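PDB 3NFQ: transcription factor IWS1 from Saccharomyces cerevisiae, which takes part in regulating RNA polymerase II transcription and may act both in recruitment of the TATA-binding protein and after it, here represented by its conserved central domain. Local coordinates for residues Q79-R82 against I83-P87; I40-D44 against T45-A49; A104-N107 against D108-V111. All coordinates share one frame; numbering follows the deposited sequence.

Contact 1 of 3, residues Q79-R82 against I83-P87; sequences QSVR and IWLEP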
loop_
_atom_site.group_PDB
_atom_site.type_symbol
_atom_site.label_atom_id
_atom_site.label_comp_id
_atom_site.label_asym_id
_atom_site.label_seq_id
_atom_site.Cartn_x
_atom_site.Cartn_y
_atom_site.Cartn_z
ATOM N N GLN A 79 -6.522 2.492 -0.707
ATOM C CA GLN A 79 -6.330 2.749 -2.137
ATOM C C GLN A 79 -4.913 3.179 -2.428
ATOM O O GLN A 79 -4.307 2.779 -3.404
ATOM C CB GLN A 79 -7.271 3.864 -2.617
ATOM C CG GLN A 79 -7.393 3.802 -4.161
ATOM C CD GLN A 79 -8.309 4.889 -4.666
ATOM O OE1 GLN A 79 -9.254 4.626 -5.424
ATOM N NE2 GLN A 79 -8.066 6.102 -4.207
ATOM N N SER A 80 -4.426 4.108 -1.632
ATOM C CA SER A 80 -3.042 4.556 -1.771
ATOM C C SER A 80 -2.024 3.459 -1.434
ATOM O O SER A 80 -0.992 3.409 -2.060
ATOM C CB SER A 80 -2.780 5.746 -0.869
ATOM O OG SER A 80 -3.534 6.887 -1.289
ATOM N N VAL A 81 -2.318 2.628 -0.436
ATOM C CA VAL A 81 -1.467 1.445 -0.132
ATOM C C VAL A 81 -1.427 0.531 -1.311
ATOM O O VAL A 81 -0.373 0.061 -1.738
ATOM C CB VAL A 81 -1.971 0.688 1.124
ATOM C CG1 VAL A 81 -1.171 -0.650 1.348
ATOM C CG2 VAL A 81 -1.906 1.618 2.325
ATOM N N ARG A 82 -2.582 0.327 -1.926
ATOM C CA ARG A 82 -2.627 -0.510 -3.075
ATOM C C ARG A 82 -1.813 0.054 -4.205
ATOM O O ARG A 82 -1.154 -0.694 -4.933
ATOM C CB ARG A 82 -4.090 -0.591 -3.519
ATOM C CG ARG A 82 -4.273 -1.348 -4.786
ATOM C CD ARG A 82 -5.461 -0.695 -5.462
ATOM N NE ARG A 82 -5.022 0.066 -6.558
ATOM C CZ ARG A 82 -5.657 1.046 -7.199
ATOM N NH1 ARG A 82 -6.847 1.551 -6.875
ATOM N NH2 ARG A 82 -4.997 1.547 -8.219
ATOM N N ILE A 83 -1.865 1.375 -4.393
ATOM C CA ILE A 83 -1.048 1.988 -5.484
ATOM C C ILE A 83 0.468 1.772 -5.259
ATOM O O ILE A 83 1.232 1.522 -6.199
ATOM C CB ILE A 83 -1.354 3.504 -5.575
ATOM C CG1 ILE A 83 -2.712 3.672 -6.252
ATOM C CG2 ILE A 83 -0.328 4.253 -6.474
ATOM C CD1 ILE A 83 -3.310 5.092 -6.003
ATOM N N TRP A 84 0.919 1.892 -4.005
ATOM C CA TRP A 84 2.315 1.543 -3.724
ATOM C C TRP A 84 2.684 0.092 -4.043
ATOM O O TRP A 84 3.775 -0.165 -4.528
ATOM C CB TRP A 84 2.690 1.884 -2.270
ATOM C CG TRP A 84 2.851 3.327 -2.037
ATOM C CD1 TRP A 84 2.289 4.352 -2.743
ATOM C CD2 TRP A 84 3.607 3.922 -0.995
ATOM N NE1 TRP A 84 2.629 5.555 -2.178
ATOM C CE2 TRP A 84 3.461 5.320 -1.120
ATOM C CE3 TRP A 84 4.415 3.414 0.024
ATOM C CZ2 TRP A 84 4.080 6.202 -0.290
ATOM C CZ3 TRP A 84 5.029 4.311 0.896
ATOM C CH2 TRP A 84 4.865 5.682 0.739
ATOM N N LEU A 85 1.768 -0.857 -3.829
ATOM C CA LEU A 85 2.099 -2.287 -3.960
ATOM C C LEU A 85 1.930 -2.765 -5.390
ATOM O O LEU A 85 2.540 -3.753 -5.792
ATOM C CB LEU A 85 1.135 -3.082 -3.055
ATOM C CG LEU A 85 1.486 -3.000 -1.541
ATOM C CD1 LEU A 85 0.394 -3.648 -0.695
ATOM C CD2 LEU A 85 2.849 -3.635 -1.300
ATOM N N GLU A 86 1.062 -2.103 -6.138
ATOM C CA GLU A 86 0.663 -2.690 -7.420
ATOM C C GLU A 86 1.797 -2.774 -8.417
ATOM O O GLU A 86 2.697 -1.906 -8.460
ATOM C CB GLU A 86 -0.556 -1.936 -8.017
ATOM C CG GLU A 86 -0.249 -0.702 -8.759
ATOM C CD GLU A 86 -1.495 0.180 -9.033
ATOM O OE1 GLU A 86 -2.617 -0.324 -8.936
ATOM O OE2 GLU A 86 -1.333 1.379 -9.354
ATOM N N PRO A 87 1.771 -3.829 -9.248
ATOM C CA PRO A 87 2.810 -3.996 -10.235
ATOM C C PRO A 87 2.665 -2.981 -11.328
ATOM O O PRO A 87 1.546 -2.543 -11.648
ATOM C CB PRO A 87 2.569 -5.415 -10.808
ATOM C CG PRO A 87 1.204 -5.736 -10.454
ATOM C CD PRO A 87 0.837 -4.970 -9.206
#
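Ile83, Trp84, Leu85 and Glu86 each send their backbone N-H four residues back, to the carbonyls of Gln79, Ser80, Val81 and Arg82, the last of these bonds running 2.9 Å from Glu86 N to Arg82 O although Glu86 itself has already left helical geometry. The same four-residue spacing pairs the charged side chains of Arg82 and Glu86 in an i to i+4 salt bridge at the end of helix 77-85. Arg82 NH2 donates to the syn side of Glu86 OE1 at 3.1 Å, and a weak bond from NE reaches the same oxygen. Both nitrogens turn to OE1, which lies near the guanidinium plane, and the guanidinium and carboxylate planes lie 42° apart. Bends at chi2 and chi3 fold the arginine back over Ile83, whose CG1 sits over one guanidinium face, 3.7 Å from NH2. The third nitrogen, NH1, donates to Ser119 O. A methionine in place of Arg82 would probably leave the Glu86 carboxylate without its cationic mate and cost Ser119 O its bond from NH1. Elsewhere on the helix, Val81 CG1 and Leu85 CD1 pack side by side at 4.0 Å. Within this all-helical domain, Arg82 and Glu86 rest against helix 121-130, Ile83 faces helix 10-42, and Trp84, bonded through NE1 to Met25 O, packs on helices 51-63 and 96-107.

Contact 2 of 3, residues I40-D44 against T45-A49; sequences IETGD and TSLIA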
loop_
_atom_site.group_PDB
_atom_site.type_symbol
_atom_site.label_atom_id
_atom_site.label_comp_id
_atom_site.label_asym_id
_atom_site.label_seq_id
_atom_site.Cartn_x
_atom_site.Cartn_y
_atom_site.Cartn_z
ATOM N N ILE A 40 14.917 5.257 -17.060
ATOM C CA ILE A 40 14.760 4.361 -18.205
ATOM C C ILE A 40 15.103 5.097 -19.510
ATOM O O ILE A 40 15.949 4.657 -20.276
ATOM C CB ILE A 40 13.313 3.763 -18.268
ATOM C CG1 ILE A 40 13.153 2.627 -17.236
ATOM C CG2 ILE A 40 12.955 3.298 -19.700
ATOM C CD1 ILE A 40 11.713 2.223 -16.978
ATOM N N GLU A 41 14.445 6.219 -19.765
ATOM C CA GLU A 41 14.712 6.971 -20.976
ATOM C C GLU A 41 16.176 7.370 -21.132
ATOM O O GLU A 41 16.744 7.224 -22.215
ATOM C CB GLU A 41 13.769 8.167 -21.081
ATOM C CG GLU A 41 12.493 7.809 -21.871
ATOM C CD GLU A 41 11.188 8.230 -21.175
ATOM O OE1 GLU A 41 11.065 9.410 -20.753
ATOM O OE2 GLU A 41 10.270 7.374 -21.062
ATOM N N THR A 42 16.801 7.842 -20.061
ATOM C CA THR A 42 18.163 8.379 -20.132
ATOM C C THR A 42 19.259 7.386 -19.821
ATOM O O THR A 42 20.427 7.661 -20.088
ATOM C CB THR A 42 18.351 9.571 -19.179
ATOM O OG1 THR A 42 18.307 9.106 -17.823
ATOM C CG2 THR A 42 17.279 10.633 -19.423
ATOM N N GLY A 43 18.911 6.237 -19.244
ATOM C CA GLY A 43 19.914 5.269 -18.816
ATOM C C GLY A 43 20.859 5.738 -17.721
ATOM O O GLY A 43 21.889 5.089 -17.457
ATOM N N ASP A 44 20.501 6.835 -17.048
ATOM C CA ASP A 44 21.333 7.421 -15.985
ATOM C C ASP A 44 21.034 6.791 -14.632
ATOM O O ASP A 44 19.988 7.042 -14.029
ATOM C CB ASP A 44 21.096 8.925 -15.928
ATOM C CG ASP A 44 21.941 9.609 -14.878
ATOM O OD1 ASP A 44 22.654 8.936 -14.092
ATOM O OD2 ASP A 44 21.881 10.844 -14.819
ATOM N N THR A 45 21.942 5.978 -14.127
ATOM C CA THR A 45 21.597 5.185 -12.964
ATOM C C THR A 45 21.804 5.973 -11.693
ATOM O O THR A 45 21.584 5.439 -10.579
ATOM C CB THR A 45 22.391 3.844 -12.899
ATOM O OG1 THR A 45 23.809 4.123 -12.897
ATOM C CG2 THR A 45 22.002 2.909 -14.075
ATOM N N SER A 46 22.198 7.247 -11.829
ATOM C CA SER A 46 22.311 8.112 -10.631
ATOM C C SER A 46 20.934 8.712 -10.251
ATOM O O SER A 46 20.819 9.320 -9.195
ATOM C CB SER A 46 23.339 9.235 -10.792
ATOM O OG SER A 46 22.924 10.112 -11.827
ATOM N N LEU A 47 19.937 8.544 -11.128
ATOM C CA LEU A 47 18.540 8.880 -10.854
ATOM C C LEU A 47 17.842 7.701 -10.208
ATOM O O LEU A 47 17.760 6.618 -10.805
ATOM C CB LEU A 47 17.784 9.187 -12.153
ATOM C CG LEU A 47 18.370 10.375 -12.928
ATOM C CD1 LEU A 47 17.697 10.469 -14.272
ATOM C CD2 LEU A 47 18.212 11.655 -12.120
ATOM N N ILE A 48 17.323 7.912 -9.007
ATOM C CA ILE A 48 16.657 6.830 -8.309
ATOM C C ILE A 48 15.428 7.371 -7.585
ATOM O O ILE A 48 15.486 8.431 -6.958
ATOM C CB ILE A 48 17.664 6.012 -7.393
ATOM C CG1 ILE A 48 17.084 4.640 -7.071
ATOM C CG2 ILE A 48 18.010 6.741 -6.174
ATOM C CD1 ILE A 48 18.121 3.616 -6.713
ATOM N N ALA A 49 14.333 6.624 -7.656
ATOM C CA ALA A 49 13.074 7.030 -7.023
ATOM C C ALA A 49 13.167 6.945 -5.474
ATOM O O ALA A 49 13.571 5.937 -4.883
ATOM C CB ALA A 49 11.931 6.185 -7.611
#
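Asp44 and Ser46 meet through hydrogen bonds at the start of the loop joining helix 10-42 to helix 51-63: Ser46 N to Asp44 OD1 makes an Asx turn, and Ser46 OG donates to the same oxygen. The hydroxyl bond, Ser46 OG to Asp44 OD1, is 2.6 Å long and comes in on the syn side; Ser46 N reaches that OD1 at 2.9 Å from above the carboxylate plane. Both donors come from the same face of that plane. Asp44 can offer OD1 in this way because its CG stands anti to the backbone N (chi1 -179°), which swings the carboxylate forward along the chain, while the serine OG, between its own N and carbonyl carbon (chi1 64°), points back at OD1.

The backbone supplies a second kind of link. A type I beta turn runs from Asp44 to Leu47, closed by a long bond of 3.3 Å from Leu47 N to Asp44 O, with the donor 49° out of the carbonyl plane. Just before it, Thr42 OG1 accepts from Asp44 N at 3.3 Å in an ST turn, and this hydroxyl is also bonded to Lys38 O, one helical turn earlier. Within the ST turn Gly43 takes positive phi as helix 10-42 ends, and the beta turn starts from the Asp44 that closes it.

Van der Waals contact is slight and sets Leu47 carbons against polar side chains. Leu47 CD1 approaches Thr42 OG1 at 3.9 Å, the two side chains crossing at about a right angle, and lies 4.1 Å from Asp44 CB. Leu47 also touches Lys38, while its carbonyl accepts from Arg39 NE, tying the loop back to the helix.

Chemically, then, this surface bend is shaped mainly by polar groups: two donors from one serine would tend to steady the aspartate's negative charge and limit rotation of its carboxylate.

Contact 3 of 3, residues A104-N107 against D108-V111; sequences AALN and DLPV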
loop_
_atom_site.group_PDB
_atom_site.type_symbol
_atom_site.label_atom_id
_atom_site.label_comp_id
_atom_site.label_asym_id
_atom_site.label_seq_id
_atom_site.Cartn_x
_atom_site.Cartn_y
_atom_site.Cartn_z
ATOM N N ALA A 104 3.331 -5.938 6.562
ATOM C CA ALA A 104 3.315 -6.094 8.006
ATOM C C ALA A 104 2.292 -5.168 8.654
ATOM O O ALA A 104 1.585 -5.540 9.610
ATOM C CB ALA A 104 4.761 -5.836 8.606
ATOM N N ALA A 105 2.189 -3.942 8.142
ATOM C CA ALA A 105 1.179 -3.011 8.617
ATOM C C ALA A 105 -0.231 -3.473 8.305
ATOM O O ALA A 105 -1.100 -3.312 9.146
ATOM C CB ALA A 105 1.448 -1.590 8.036
ATOM N N LEU A 106 -0.482 -4.077 7.143
ATOM C CA LEU A 106 -1.818 -4.560 6.786
ATOM C C LEU A 106 -2.224 -5.781 7.639
ATOM O O LEU A 106 -3.417 -6.057 7.823
ATOM C CB LEU A 106 -1.885 -5.008 5.343
ATOM C CG LEU A 106 -1.805 -3.930 4.233
ATOM C CD1 LEU A 106 -1.476 -4.566 2.923
ATOM C CD2 LEU A 106 -3.152 -3.162 4.180
ATOM N N ASN A 107 -1.227 -6.480 8.175
ATOM C CA ASN A 107 -1.486 -7.699 8.937
ATOM C C ASN A 107 -2.282 -7.409 10.205
ATOM O O ASN A 107 -3.008 -8.267 10.707
ATOM C CB ASN A 107 -0.165 -8.389 9.256
ATOM C CG ASN A 107 -0.373 -9.677 9.986
ATOM O OD1 ASN A 107 -0.069 -9.779 11.154
ATOM N ND2 ASN A 107 -1.028 -10.598 9.350
ATOM N N ASP A 108 -2.184 -6.175 10.676
ATOM C CA ASP A 108 -2.817 -5.711 11.899
ATOM C C ASP A 108 -4.151 -4.928 11.717
ATOM O O ASP A 108 -4.793 -4.576 12.706
ATOM C CB ASP A 108 -1.835 -4.781 12.631
ATOM C CG ASP A 108 -0.570 -5.495 13.112
ATOM O OD1 ASP A 108 -0.677 -6.604 13.680
ATOM O OD2 ASP A 108 0.528 -4.924 12.912
ATOM N N LEU A 109 -4.555 -4.646 10.479
ATOM C CA LEU A 109 -5.724 -3.837 10.195
ATOM C C LEU A 109 -6.940 -4.703 9.994
ATOM O O LEU A 109 -6.834 -5.727 9.334
ATOM C CB LEU A 109 -5.512 -3.082 8.875
ATOM C CG LEU A 109 -5.276 -1.596 8.795
ATOM C CD1 LEU A 109 -5.393 -1.199 7.312
ATOM C CD2 LEU A 109 -6.278 -0.760 9.636
ATOM N N PRO A 110 -8.094 -4.319 10.579
ATOM C CA PRO A 110 -9.294 -5.138 10.389
ATOM C C PRO A 110 -9.971 -5.033 8.994
ATOM O O PRO A 110 -11.154 -4.652 8.884
ATOM C CB PRO A 110 -10.219 -4.690 11.533
ATOM C CG PRO A 110 -9.764 -3.288 11.848
ATOM C CD PRO A 110 -8.309 -3.214 11.543
ATOM N N VAL A 111 -9.238 -5.387 7.941
ATOM C CA VAL A 111 -9.758 -5.269 6.567
ATOM C C VAL A 111 -10.917 -6.235 6.257
ATOM O O VAL A 111 -10.868 -7.417 6.594
ATOM C CB VAL A 111 -8.606 -5.498 5.585
ATOM C CG1 VAL A 111 -9.065 -5.349 4.139
ATOM C CG2 VAL A 111 -7.463 -4.531 5.913
HETATM O O HOH W 1 -5.402 -7.910 8.929
#
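Leu106 O is met by Leu109 N and by a water, 2.9 Å away, that also lies 2.6 Å from Leu109 O, where helix 96-107 gives way to the loop leading to helix 113-119, within the TFIIS N-terminal-like region of this protein. Leu109 N reaches Leu106 O at 3.2 Å, with the donor 69° out of the carbonyl plane. A weak bond of 3.4 Å runs from Asp108 N to Ala105 O, and both bonds have the i to i+3 spacing of a 3-10-like turn instead of the four-residue spacing of a regular alpha helix. The water bridges the helix end and the loop. Leu109 O in turn accepts from Val111 N at 2.8 Å, closing an inverse gamma turn centred on Pro110 that bends the chain again.

Among the side chains, Asp108 is the exposed one. With its CG anti to its carbonyl carbon (chi1 -65°), the carboxylate lies back along the helix, Asp108 OD2 coming 3.5 Å from Ala104 O. Asn107 is placed against helix 136-149, where it leans on Leu141, Lys144 and Leu145. Leu106 and Leu109 turn inward, both touching Leu78 of helix 77-85, and Leu109 also packs on Ala69 and Ile72 of helix 69-74. The bend thus fits a helix end between several members of the bundle. Across the junction the two leucines make a loose apolar contact through their branch ends, Leu106 CD2 lying 4.3 Å from Leu109 CD1.

Along the chain the order is contact 2, contact 1, contact 3, and all three sit where a helix gives way to loop: helix 10-42, helix 77-85 and helix 96-107. Contact 1 lies deepest, its centre about 4 Å from that of the chain; the centre of contact 2, at the surface, is about 24 Å from it, on the opposite side from contact 3. Centre to centre, contacts 2 and 3 are about 34 Å apart, contacts 1 and 3 about 14 Å. The latter two touch: Leu106 CD1 packs 4.2 Å from Leu85 CD1, joining successive helices within the TFIIS N-terminal-like region. Interior packing thus links two helix ends, while the third shapes a remote surface bend.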